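Local coordinates for protein adenine phosphoribosyltransferase (PDB 1QB7) that probably catalyses the transfer of a phosphoribosyl group from 5-phospho-alpha-D-ribose 1-diphosphate to adenine, giving AMP and diphosphate in purine salvage, at residues 62-67 with 168-173; 98-103 with 151-156; 114-119 with 187-192. One frame throughout, in Å; residues are numbered along the deposited sequence.

Interaction 1: 62-67 with 168-173; sequences VQRYRA and VVEMVS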
ATOM      1  N   VAL A  62      -0.612 -11.455 -13.446  1.00 17.05           N
ATOM      2  CA  VAL A  62      -1.270 -12.676 -12.988  1.00 18.23           C
ATOM      3  C   VAL A  62      -1.036 -13.775 -14.036  1.00 18.37           C
ATOM      4  O   VAL A  62      -0.631 -14.887 -13.693  1.00 19.72           O
ATOM      5  CB  VAL A  62      -2.790 -12.454 -12.756  1.00 18.58           C
ATOM      6  CG1 VAL A  62      -3.508 -13.790 -12.598  1.00 18.07           C
ATOM      7  CG2 VAL A  62      -3.006 -11.599 -11.505  1.00 18.31           C
ATOM      8  N   GLN A  63      -1.239 -13.441 -15.311  1.00 19.53           N
ATOM      9  CA  GLN A  63      -1.031 -14.399 -16.402  1.00 22.33           C
ATOM     10  C   GLN A  63       0.415 -14.865 -16.417  1.00 22.03           C
ATOM     11  O   GLN A  63       0.698 -16.052 -16.582  1.00 23.17           O
ATOM     12  CB  GLN A  63      -1.383 -13.769 -17.747  1.00 25.26           C
ATOM     13  CG  GLN A  63      -2.876 -13.603 -17.961  1.00 35.09           C
ATOM     14  CD  GLN A  63      -3.211 -12.580 -19.030  1.00 40.99           C
ATOM     15  OE1 GLN A  63      -2.330 -12.109 -19.756  1.00 44.05           O
ATOM     16  NE2 GLN A  63      -4.489 -12.212 -19.119  1.00 41.94           N
ATOM     17  N   ARG A  64       1.324 -13.927 -16.187  1.00 20.15           N
ATOM     18  CA  ARG A  64       2.738 -14.239 -16.171  1.00 18.92           C
ATOM     19  C   ARG A  64       3.073 -15.292 -15.127  1.00 19.74           C
ATOM     20  O   ARG A  64       3.695 -16.306 -15.441  1.00 21.73           O
ATOM     21  CB  ARG A  64       3.558 -12.977 -15.913  1.00 17.66           C
ATOM     22  CG  ARG A  64       5.036 -13.236 -15.795  1.00 14.81           C
ATOM     23  CD  ARG A  64       5.786 -11.951 -15.573  1.00 16.04           C
ATOM     24  NE  ARG A  64       7.221 -12.180 -15.458  1.00 17.20           N
ATOM     25  CZ  ARG A  64       8.027 -12.446 -16.482  1.00 17.14           C
ATOM     26  NH1 ARG A  64       7.544 -12.510 -17.716  1.00 16.29           N
ATOM     27  NH2 ARG A  64       9.324 -12.638 -16.269  1.00 17.29           N
ATOM     28  N   TYR A  65       2.621 -15.078 -13.897  1.00 17.42           N
ATOM     29  CA  TYR A  65       2.932 -16.013 -12.825  1.00 18.73           C
ATOM     30  C   TYR A  65       2.188 -17.344 -12.864  1.00 20.22           C
ATOM     31  O   TYR A  65       2.713 -18.351 -12.396  1.00 20.95           O
ATOM     32  CB  TYR A  65       2.834 -15.311 -11.469  1.00 18.01           C
ATOM     33  CG  TYR A  65       3.762 -14.112 -11.408  1.00 17.36           C
ATOM     34  CD1 TYR A  65       5.118 -14.250 -11.707  1.00 16.61           C
ATOM     35  CD2 TYR A  65       3.276 -12.831 -11.139  1.00 17.31           C
ATOM     36  CE1 TYR A  65       5.968 -13.149 -11.751  1.00 16.88           C
ATOM     37  CE2 TYR A  65       4.121 -11.716 -11.183  1.00 17.79           C
ATOM     38  CZ  TYR A  65       5.464 -11.886 -11.492  1.00 17.55           C
ATOM     39  OH  TYR A  65       6.300 -10.797 -11.577  1.00 19.23           O
ATOM     40  N   ARG A  66       0.989 -17.354 -13.450  1.00 24.52           N
ATOM     41  CA  ARG A  66       0.204 -18.587 -13.590  1.00 25.30           C
ATOM     42  C   ARG A  66       0.870 -19.489 -14.626  1.00 26.88           C
ATOM     43  O   ARG A  66       0.818 -20.716 -14.528  1.00 28.88           O
ATOM     44  CB  ARG A  66      -1.236 -18.287 -14.025  1.00 24.08           C
ATOM     45  CG  ARG A  66      -2.141 -17.870 -12.887  1.00 25.10           C
ATOM     46  CD  ARG A  66      -3.600 -17.747 -13.316  1.00 25.79           C
ATOM     47  NE  ARG A  66      -4.456 -17.426 -12.170  1.00 26.71           N
ATOM     48  CZ  ARG A  66      -5.553 -16.674 -12.228  1.00 26.97           C
ATOM     49  NH1 ARG A  66      -5.948 -16.160 -13.385  1.00 29.29           N
ATOM     50  NH2 ARG A  66      -6.229 -16.389 -11.119  1.00 25.96           N
ATOM     51  N   ALA A  67       1.505 -18.860 -15.612  1.00 26.94           N
ATOM     52  CA  ALA A  67       2.201 -19.567 -16.676  1.00 27.83           C
ATOM     53  C   ALA A  67       3.618 -19.962 -16.259  1.00 29.57           C
ATOM     54  O   ALA A  67       4.233 -20.839 -16.868  1.00 31.58           O
ATOM     55  CB  ALA A  67       2.251 -18.695 -17.927  1.00 26.30           C
ATOM     56  N   VAL A 168      14.833 -15.471  -4.975  1.00 20.52           N
ATOM     57  CA  VAL A 168      14.122 -14.385  -5.643  1.00 20.96           C
ATOM     58  C   VAL A 168      13.767 -14.834  -7.062  1.00 21.32           C
ATOM     59  O   VAL A 168      14.636 -15.298  -7.808  1.00 21.30           O
ATOM     60  CB  VAL A 168      15.004 -13.110  -5.716  1.00 18.97           C
ATOM     61  CG1 VAL A 168      14.377 -12.059  -6.630  1.00 18.59           C
ATOM     62  CG2 VAL A 168      15.217 -12.545  -4.319  1.00 20.49           C
ATOM     63  N   VAL A 169      12.484 -14.749  -7.407  1.00 19.46           N
ATOM     64  CA  VAL A 169      12.020 -15.114  -8.740  1.00 18.29           C
ATOM     65  C   VAL A 169      12.477 -14.006  -9.677  1.00 18.54           C
ATOM     66  O   VAL A 169      13.153 -14.256 -10.678  1.00 19.14           O
ATOM     67  CB  VAL A 169      10.477 -15.236  -8.793  1.00 17.45           C
ATOM     68  CG1 VAL A 169       9.996 -15.421 -10.226  1.00 14.20           C
ATOM     69  CG2 VAL A 169      10.026 -16.409  -7.940  1.00 18.98           C
ATOM     70  N   GLU A 170      12.130 -12.776  -9.311  1.00 16.97           N
ATOM     71  CA  GLU A 170      12.492 -11.595 -10.078  1.00 17.73           C
ATOM     72  C   GLU A 170      12.047 -10.339  -9.347  1.00 17.66           C
ATOM     73  O   GLU A 170      11.194 -10.394  -8.457  1.00 17.26           O
ATOM     74  CB  GLU A 170      11.836 -11.629 -11.466  1.00 18.29           C
ATOM     75  CG  GLU A 170      10.317 -11.577 -11.427  1.00 18.34           C
ATOM     76  CD  GLU A 170       9.663 -12.012 -12.722  1.00 18.49           C
ATOM     77  OE1 GLU A 170      10.313 -12.699 -13.533  1.00 20.12           O
ATOM     78  OE2 GLU A 170       8.483 -11.674 -12.927  1.00 17.86           O
ATOM     79  N   MET A 171      12.682  -9.224  -9.691  1.00 16.64           N
ATOM     80  CA  MET A 171      12.348  -7.923  -9.137  1.00 16.45           C
ATOM     81  C   MET A 171      11.514  -7.266 -10.226  1.00 19.04           C
ATOM     82  O   MET A 171      12.004  -7.057 -11.337  1.00 18.45           O
ATOM     83  CB  MET A 171      13.617  -7.111  -8.890  1.00 17.56           C
ATOM     84  CG  MET A 171      13.388  -5.641  -8.521  1.00 20.21           C
ATOM     85  SD  MET A 171      12.535  -5.355  -6.953  1.00 21.06           S
ATOM     86  CE  MET A 171      11.584  -3.882  -7.345  1.00 22.62           C
ATOM     87  N   VAL A 172      10.242  -7.005  -9.939  1.00 19.25           N
ATOM     88  CA  VAL A 172       9.363  -6.373 -10.920  1.00 19.86           C
ATOM     89  C   VAL A 172       8.979  -4.950 -10.539  1.00 17.76           C
ATOM     90  O   VAL A 172       8.738  -4.649  -9.372  1.00 17.42           O
ATOM     91  CB  VAL A 172       8.079  -7.226 -11.196  1.00 23.18           C
ATOM     92  CG1 VAL A 172       7.356  -7.541  -9.913  1.00 25.80           C
ATOM     93  CG2 VAL A 172       7.132  -6.496 -12.160  1.00 22.43           C
ATOM     94  N   SER A 173       8.983  -4.071 -11.534  1.00 16.54           N
ATOM     95  CA  SER A 173       8.609  -2.679 -11.340  1.00 16.55           C
ATOM     96  C   SER A 173       7.738  -2.227 -12.510  1.00 17.14           C
ATOM     97  O   SER A 173       7.841  -2.766 -13.611  1.00 17.64           O
ATOM     98  CB  SER A 173       9.853  -1.786 -11.209  1.00 15.92           C
ATOM     99  OG  SER A 173      10.676  -1.832 -12.358  1.00 16.52           O
TER
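Arg64 and Glu170 meet head-on, with their flat groups edge to edge. The guanidinium and carboxylate planes are only 22° apart. Arg64 grips side-on, giving one nitrogen to each oxygen. NE of Arg64 lies 2.9 Å from OE2 of Glu170, and NH2 of Arg64 lies 2.9 Å from OE1 of Glu170. Both hydrogen bonds are nearly straight. Toward NE, OE2 of Glu170 uses its syn lone pair. OE1 is also met on its syn side, somewhat out of the carboxylate plane. Tyr65 completes the grip. Its OH donates to OE2 of Glu170 at 2.7 Å and takes the anti lone pair. Glu170 thus lies at the edge of the phenol ring, with its carboxylate steeply inclined to the ring plane.

The contact joins helix 51-67 to strand 167-173 in the α/β core of the phosphoribosyltransferase fold. Helix segment 62-67 covers a face of the central sheet. It runs almost antiparallel to 168-173, at 166°, with 12.1 Å between the two axes. Long polar side chains bridge that gap. Arg64 is fully extended from CG to NE. Glu170 has CG between its backbone N and carbonyl carbon (chi1 64°), and the rest of the chain stretches out to meet Arg64. Neighbouring strand 199-201 adds Ile200, which touches Arg64, Glu170 and Val172. Tyr65 also rests on Val142 of strand 140-145.

The carboxylate is buried but receives three hydrogen bonds across the contact, two of them at OE2. The nearby arginine probably keeps it ionised. The bond from Tyr65 OH to OE2 also holds the end of the tyrosine in place. Val172 adds an apolar touch: its CG1 lies 3.8 Å from OH of Tyr65.

Interaction 2: 98-103 with 151-156; sequences VLMRKA and GGTALS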
ATOM      1  N   VAL A  98       3.612 -10.539   1.310  1.00 13.78           N
ATOM      2  CA  VAL A  98       4.452 -10.131   2.432  1.00 13.47           C
ATOM      3  C   VAL A  98       4.850  -8.653   2.281  1.00 13.15           C
ATOM      4  O   VAL A  98       5.050  -8.160   1.167  1.00 13.15           O
ATOM      5  CB  VAL A  98       5.706 -11.044   2.542  1.00 13.73           C
ATOM      6  CG1 VAL A  98       6.532 -10.678   3.770  1.00 13.50           C
ATOM      7  CG2 VAL A  98       5.284 -12.513   2.606  1.00 12.50           C
ATOM      8  N   LEU A  99       4.952  -7.954   3.408  1.00 12.46           N
ATOM      9  CA  LEU A  99       5.286  -6.533   3.417  1.00 13.51           C
ATOM     10  C   LEU A  99       6.715  -6.222   3.841  1.00 12.21           C
ATOM     11  O   LEU A  99       7.174  -6.689   4.883  1.00 13.62           O
ATOM     12  CB  LEU A  99       4.357  -5.784   4.382  1.00 14.45           C
ATOM     13  CG  LEU A  99       2.855  -5.639   4.153  1.00 16.54           C
ATOM     14  CD1 LEU A  99       2.147  -6.978   4.140  1.00 16.84           C
ATOM     15  CD2 LEU A  99       2.300  -4.774   5.264  1.00 17.67           C
ATOM     16  N   MET A 100       7.423  -5.443   3.032  1.00 12.08           N
ATOM     17  CA  MET A 100       8.765  -5.027   3.416  1.00 13.18           C
ATOM     18  C   MET A 100       8.611  -3.582   3.887  1.00 11.93           C
ATOM     19  O   MET A 100       8.233  -2.700   3.114  1.00 13.31           O
ATOM     20  CB  MET A 100       9.762  -5.116   2.262  1.00 13.90           C
ATOM     21  CG  MET A 100      11.179  -4.779   2.702  1.00 14.65           C
ATOM     22  SD  MET A 100      12.422  -4.967   1.423  1.00 16.14           S
ATOM     23  CE  MET A 100      12.269  -3.406   0.575  1.00 14.97           C
ATOM     24  N   ARG A 101       8.849  -3.359   5.174  1.00 12.66           N
ATOM     25  CA  ARG A 101       8.708  -2.029   5.754  1.00 14.17           C
ATOM     26  C   ARG A 101       9.845  -1.728   6.721  1.00 15.27           C
ATOM     27  O   ARG A 101      10.622  -2.615   7.073  1.00 15.85           O
ATOM     28  CB  ARG A 101       7.391  -1.931   6.533  1.00 14.48           C
ATOM     29  CG  ARG A 101       6.190  -2.642   5.908  1.00 15.02           C
ATOM     30  CD  ARG A 101       4.905  -2.268   6.631  1.00 13.47           C
ATOM     31  NE  ARG A 101       4.632  -0.848   6.458  1.00 15.11           N
ATOM     32  CZ  ARG A 101       3.570  -0.208   6.934  1.00 16.15           C
ATOM     33  NH1 ARG A 101       2.654  -0.852   7.642  1.00 16.73           N
ATOM     34  NH2 ARG A 101       3.436   1.089   6.707  1.00 15.27           N
ATOM     35  N   LYS A 102       9.949  -0.467   7.139  1.00 16.41           N
ATOM     36  CA  LYS A 102      10.955  -0.081   8.117  1.00 16.24           C
ATOM     37  C   LYS A 102      10.546  -0.768   9.419  1.00 16.82           C
ATOM     38  O   LYS A 102       9.367  -1.068   9.616  1.00 17.09           O
ATOM     39  CB  LYS A 102      10.993   1.439   8.302  1.00 18.37           C
ATOM     40  CG  LYS A 102      11.673   2.179   7.164  1.00 22.30           C
ATOM     41  CD  LYS A 102      11.870   3.651   7.488  1.00 33.22           C
ATOM     42  CE  LYS A 102      12.474   4.406   6.302  1.00 38.10           C
ATOM     43  NZ  LYS A 102      13.771   3.812   5.865  1.00 42.30           N
ATOM     44  N   ALA A 103      11.513  -1.033  10.291  1.00 16.84           N
ATOM     45  CA  ALA A 103      11.253  -1.710  11.560  1.00 17.29           C
ATOM     46  C   ALA A 103      10.136  -1.083  12.389  1.00 16.57           C
ATOM     47  O   ALA A 103       9.310  -1.797  12.954  1.00 17.51           O
ATOM     48  CB  ALA A 103      12.537  -1.810  12.386  1.00 16.29           C
ATOM     49  N   GLY A 151      17.556   1.547  -6.738  1.00 18.59           N
ATOM     50  CA  GLY A 151      17.606   0.148  -6.355  1.00 17.00           C
ATOM     51  C   GLY A 151      18.021  -0.174  -4.935  1.00 15.83           C
ATOM     52  O   GLY A 151      18.327  -1.333  -4.637  1.00 16.50           O
ATOM     53  N   GLY A 152      18.022   0.827  -4.058  1.00 14.84           N
ATOM     54  CA  GLY A 152      18.398   0.599  -2.677  1.00 13.11           C
ATOM     55  C   GLY A 152      17.487  -0.404  -1.999  1.00 14.76           C
ATOM     56  O   GLY A 152      17.951  -1.372  -1.389  1.00 15.91           O
ATOM     57  N   THR A 153      16.181  -0.188  -2.111  1.00 15.19           N
ATOM     58  CA  THR A 153      15.222  -1.098  -1.495  1.00 14.52           C
ATOM     59  C   THR A 153      15.182  -2.447  -2.198  1.00 14.06           C
ATOM     60  O   THR A 153      14.887  -3.461  -1.572  1.00 14.14           O
ATOM     61  CB  THR A 153      13.813  -0.488  -1.421  1.00 14.42           C
ATOM     62  OG1 THR A 153      13.461   0.076  -2.689  1.00 15.47           O
ATOM     63  CG2 THR A 153      13.763   0.598  -0.348  1.00 16.78           C
ATOM     64  N   ALA A 154      15.503  -2.463  -3.491  1.00 14.19           N
ATOM     65  CA  ALA A 154      15.528  -3.714  -4.249  1.00 15.97           C
ATOM     66  C   ALA A 154      16.592  -4.619  -3.630  1.00 16.11           C
ATOM     67  O   ALA A 154      16.360  -5.814  -3.413  1.00 17.52           O
ATOM     68  CB  ALA A 154      15.836  -3.453  -5.732  1.00 12.95           C
ATOM     69  N   LEU A 155      17.743  -4.024  -3.311  1.00 16.83           N
ATOM     70  CA  LEU A 155      18.842  -4.751  -2.693  1.00 16.17           C
ATOM     71  C   LEU A 155      18.430  -5.242  -1.304  1.00 14.81           C
ATOM     72  O   LEU A 155      18.797  -6.350  -0.905  1.00 14.33           O
ATOM     73  CB  LEU A 155      20.102  -3.881  -2.608  1.00 19.18           C
ATOM     74  CG  LEU A 155      21.302  -4.509  -1.876  1.00 22.23           C
ATOM     75  CD1 LEU A 155      21.794  -5.760  -2.599  1.00 22.18           C
ATOM     76  CD2 LEU A 155      22.426  -3.496  -1.752  1.00 24.59           C
ATOM     77  N   SER A 156      17.674  -4.428  -0.568  1.00 13.42           N
ATOM     78  CA  SER A 156      17.207  -4.852   0.757  1.00 14.74           C
ATOM     79  C   SER A 156      16.316  -6.083   0.609  1.00 14.35           C
ATOM     80  O   SER A 156      16.384  -7.020   1.412  1.00 13.98           O
ATOM     81  CB  SER A 156      16.433  -3.735   1.449  1.00 14.81           C
ATOM     82  OG  SER A 156      17.327  -2.841   2.085  1.00 17.05           O
TER
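Met100 reaches from strand 97-100 to the first turns of helix 152-163, where Thr153 and Ser156 receive it. This helix follows the PRPP-binding loop, the signature motif of type I phosphoribosyltransferases. Gly151 is its N-cap residue. Strand 97-100 is an outermost strand of the central sheet within this chain, and its other contacts include Glu49 and Thr48 of the second subunit.

Met100 has the most surface buried here. CG stands anti to the backbone N (chi1 -176°), and the chain runs straight out until it bends at chi3 (83°). The bend brings the terminal methyl against Thr153. CE lies 3.4 Å from the backbone O of Thr153 and 3.9 Å from CB of the same residue. These are van der Waals contacts, and the methyl touches a backbone carbonyl as much as a side chain. Phe78 of strand 74-78 packs on both Met100 and Thr153.

Thr153 has a second role. It belongs to the magnesium site together with Asp145, and its side chain is about 3 Å from the bound ion. The methionine therefore packs directly against a metal-site residue.

Ser156 turns its OG to Ser113 OG, with which it hydrogen-bonds. To the methionine it offers carbon: CB of Ser156 lies 4.2 Å from SD of Met100.

Interaction 3: 114-119 with 187-192; sequences EPYEKE and HSTANS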
ATOM      1  N   GLU A 114      20.825  -4.988   5.375  1.00 18.11           N
ATOM      2  CA  GLU A 114      22.124  -4.384   5.641  1.00 17.48           C
ATOM      3  C   GLU A 114      22.549  -3.576   4.429  1.00 17.84           C
ATOM      4  O   GLU A 114      23.351  -4.035   3.615  1.00 18.16           O
ATOM      5  CB  GLU A 114      23.143  -5.483   5.933  1.00 19.12           C
ATOM      6  CG  GLU A 114      22.762  -6.340   7.130  1.00 22.92           C
ATOM      7  CD  GLU A 114      23.712  -7.495   7.384  1.00 27.02           C
ATOM      8  OE1 GLU A 114      24.640  -7.711   6.574  1.00 32.76           O
ATOM      9  OE2 GLU A 114      23.520  -8.194   8.402  1.00 25.88           O
ATOM     10  N   PRO A 115      22.009  -2.351   4.292  1.00 18.25           N
ATOM     11  CA  PRO A 115      22.351  -1.497   3.152  1.00 16.38           C
ATOM     12  C   PRO A 115      23.821  -1.084   3.118  1.00 19.72           C
ATOM     13  O   PRO A 115      24.494  -1.049   4.150  1.00 17.30           O
ATOM     14  CB  PRO A 115      21.422  -0.296   3.340  1.00 15.81           C
ATOM     15  CG  PRO A 115      21.217  -0.235   4.821  1.00 16.56           C
ATOM     16  CD  PRO A 115      21.055  -1.677   5.197  1.00 14.69           C
ATOM     17  N   TYR A 116      24.324  -0.814   1.915  1.00 21.40           N
ATOM     18  CA  TYR A 116      25.709  -0.378   1.742  1.00 24.05           C
ATOM     19  C   TYR A 116      25.830   1.062   2.234  1.00 27.26           C
ATOM     20  O   TYR A 116      24.822   1.761   2.367  1.00 27.92           O
ATOM     21  CB  TYR A 116      26.110  -0.420   0.266  1.00 25.81           C
ATOM     22  CG  TYR A 116      26.169  -1.795  -0.356  1.00 30.18           C
ATOM     23  CD1 TYR A 116      26.319  -2.946   0.423  1.00 31.96           C
ATOM     24  CD2 TYR A 116      26.107  -1.943  -1.741  1.00 34.17           C
ATOM     25  CE1 TYR A 116      26.408  -4.210  -0.166  1.00 33.95           C
ATOM     26  CE2 TYR A 116      26.194  -3.193  -2.336  1.00 36.25           C
ATOM     27  CZ  TYR A 116      26.345  -4.322  -1.547  1.00 36.38           C
ATOM     28  OH  TYR A 116      26.438  -5.549  -2.159  1.00 39.80           O
ATOM     29  N   GLU A 117      27.054   1.509   2.513  1.00 28.93           N
ATOM     30  CA  GLU A 117      27.252   2.886   2.959  1.00 31.15           C
ATOM     31  C   GLU A 117      26.941   3.826   1.789  1.00 32.89           C
ATOM     32  O   GLU A 117      27.160   3.465   0.632  1.00 32.38           O
ATOM     33  CB  GLU A 117      28.685   3.094   3.483  1.00 28.74           C
ATOM     34  CG  GLU A 117      29.786   2.765   2.487  1.00 25.26           C
ATOM     35  CD  GLU A 117      31.200   2.961   3.042  1.00 23.32           C
ATOM     36  OE1 GLU A 117      31.394   3.694   4.040  1.00 23.07           O
ATOM     37  OE2 GLU A 117      32.129   2.379   2.457  1.00 22.91           O
ATOM     38  N   LYS A 118      26.382   5.001   2.092  1.00 39.78           N
ATOM     39  CA  LYS A 118      26.025   5.996   1.070  1.00 46.44           C
ATOM     40  C   LYS A 118      27.253   6.528   0.328  1.00 50.43           C
ATOM     41  O   LYS A 118      28.387   6.290   0.746  1.00 49.19           O
ATOM     42  CB  LYS A 118      25.265   7.167   1.696  1.00 47.99           C
ATOM     43  CG  LYS A 118      26.108   8.023   2.625  1.00 53.10           C
ATOM     44  CD  LYS A 118      25.588   9.451   2.705  1.00 56.71           C
ATOM     45  CE  LYS A 118      24.212   9.499   3.331  1.00 60.47           C
ATOM     46  NZ  LYS A 118      24.217   8.864   4.680  1.00 62.61           N
ATOM     47  N   GLU A 119      27.028   7.273  -0.754  1.00 57.37           N
ATOM     48  CA  GLU A 119      28.143   7.808  -1.534  1.00 63.94           C
ATOM     49  C   GLU A 119      28.144   9.321  -1.747  1.00 65.28           C
ATOM     50  O   GLU A 119      27.649   9.803  -2.763  1.00 68.80           O
ATOM     51  CB  GLU A 119      28.238   7.107  -2.898  1.00 67.29           C
ATOM     52  CG  GLU A 119      28.247   5.584  -2.851  1.00 73.70           C
ATOM     53  CD  GLU A 119      26.874   4.987  -3.114  1.00 79.01           C
ATOM     54  OE1 GLU A 119      26.525   4.807  -4.301  1.00 82.53           O
ATOM     55  OE2 GLU A 119      26.140   4.701  -2.143  1.00 81.94           O
ATOM     56  N   HIS A 187      23.900  -6.167 -10.267  1.00 19.85           N
ATOM     57  CA  HIS A 187      24.472  -7.319 -10.958  1.00 21.85           C
ATOM     58  C   HIS A 187      25.990  -7.446 -10.893  1.00 24.04           C
ATOM     59  O   HIS A 187      26.531  -8.491 -11.246  1.00 26.37           O
ATOM     60  CB  HIS A 187      24.053  -7.321 -12.422  1.00 20.94           C
ATOM     61  CG  HIS A 187      22.640  -7.747 -12.639  1.00 18.57           C
ATOM     62  ND1 HIS A 187      21.908  -7.347 -13.736  1.00 19.59           N
ATOM     63  CD2 HIS A 187      21.831  -8.547 -11.911  1.00 18.67           C
ATOM     64  CE1 HIS A 187      20.703  -7.885 -13.671  1.00 20.38           C
ATOM     65  NE2 HIS A 187      20.631  -8.618 -12.575  1.00 20.16           N
ATOM     66  N   SER A 188      26.678  -6.393 -10.466  1.00 26.25           N
ATOM     67  CA  SER A 188      28.139  -6.430 -10.388  1.00 31.13           C
ATOM     68  C   SER A 188      28.688  -6.292  -8.968  1.00 33.92           C
ATOM     69  O   SER A 188      29.809  -6.728  -8.683  1.00 34.40           O
ATOM     70  CB  SER A 188      28.748  -5.336 -11.265  1.00 29.76           C
ATOM     71  OG  SER A 188      28.406  -4.049 -10.776  1.00 32.63           O
ATOM     72  N   THR A 189      27.901  -5.679  -8.087  1.00 34.62           N
ATOM     73  CA  THR A 189      28.319  -5.467  -6.707  1.00 34.06           C
ATOM     74  C   THR A 189      28.692  -6.772  -6.008  1.00 34.51           C
ATOM     75  O   THR A 189      28.100  -7.821  -6.270  1.00 32.54           O
ATOM     76  CB  THR A 189      27.235  -4.728  -5.891  1.00 32.38           C
ATOM     77  OG1 THR A 189      27.805  -4.260  -4.664  1.00 33.97           O
ATOM     78  CG2 THR A 189      26.059  -5.649  -5.577  1.00 30.84           C
ATOM     79  N   ALA A 190      29.713  -6.701  -5.157  1.00 35.85           N
ATOM     80  CA  ALA A 190      30.182  -7.856  -4.404  1.00 36.38           C
ATOM     81  C   ALA A 190      30.500  -9.055  -5.301  1.00 38.32           C
ATOM     82  O   ALA A 190      29.957 -10.149  -5.111  1.00 39.45           O
ATOM     83  CB  ALA A 190      29.155  -8.234  -3.351  1.00 34.62           C
ATOM     84  N   ASN A 191      31.371  -8.834  -6.285  1.00 39.36           N
ATOM     85  CA  ASN A 191      31.781  -9.879  -7.226  1.00 40.24           C
ATOM     86  C   ASN A 191      30.655 -10.574  -7.981  1.00 39.11           C
ATOM     87  O   ASN A 191      30.646 -11.801  -8.097  1.00 39.11           O
ATOM     88  CB  ASN A 191      32.637 -10.933  -6.522  1.00 43.39           C
ATOM     89  CG  ASN A 191      34.061 -10.488  -6.340  1.00 45.45           C
ATOM     90  OD1 ASN A 191      34.828 -10.420  -7.301  1.00 47.21           O
ATOM     91  ND2 ASN A 191      34.426 -10.172  -5.104  1.00 48.53           N
ATOM     92  N   SER A 192      29.709  -9.789  -8.492  1.00 38.55           N
ATOM     93  CA  SER A 192      28.580 -10.324  -9.254  1.00 38.56           C
ATOM     94  C   SER A 192      27.786 -11.386  -8.492  1.00 36.63           C
ATOM     95  O   SER A 192      27.351 -12.375  -9.075  1.00 37.66           O
ATOM     96  CB  SER A 192      29.077 -10.917 -10.580  1.00 38.81           C
ATOM     97  OG  SER A 192      29.807  -9.963 -11.329  1.00 44.11           O
TER
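Residues 114-119 belong to the long loop between strands 110-112 and 129-131. In type I phosphoribosyltransferases the loop in this place is the flexible one that can close over the active site. Residues 120-122, just after the segment, are not modelled, consistent with disorder. The loop meets the C-terminal end of helix 182-192 at the protein surface. One side chain of the loop, Tyr116, makes the contact.

Tyr116 and Thr189 approach from opposite directions. OG1 of Thr189 approaches the ring obliquely near CE2, with OG1 a close 3.0 Å from CE2 of Tyr116. The same OG1 donates a weak hydrogen bond to OH of Tyr116 at 3.1 Å. Thr189 holds OG1 anti to its backbone N (chi1 -166°). Its methyl then also faces the phenol, with CG2 3.4 Å from OH of Tyr116. Both branches of the threonine thus touch the end of the tyrosine.

The helix is irregular at this point. Ala190, Asn191 and Ser192 all have positive phi, and the chain turns in a left-handed sense. Ser192 N still bonds to Ser188 O. Little surface is buried, and both Tyr116 and Thr189 also touch crystal neighbours. Lattice packing may therefore help to set this loop position. At the start of the loop, Glu114 OE2 accepts a hydrogen bond from Gly228 N of the second subunit. Ala190 makes a lighter contact, with CB 4.0 Å from OH of Tyr116.

How the interactions relate
Interaction 2 sits at the metal site, and interactions 1 and 3 lie further out. The side chain of Val172 in interaction 1 is about 12 Å from the magnesium ion. The side chain of Tyr116 in interaction 3 is about 10 Å from Gly151 of the AMP site. Helix 152-163 and strand 167-173 follow each other in the chain, and Met171 SD packs 4.0 Å from Ala154 CB. This joins interactions 1 and 2, whose centres are 18 Å apart. Leu155 CD2 touches Tyr116 CE2 at 3.8 Å, which joins interaction 2 to interaction 3. Interactions 1 and 3 do not touch; their centres are 25 Å apart.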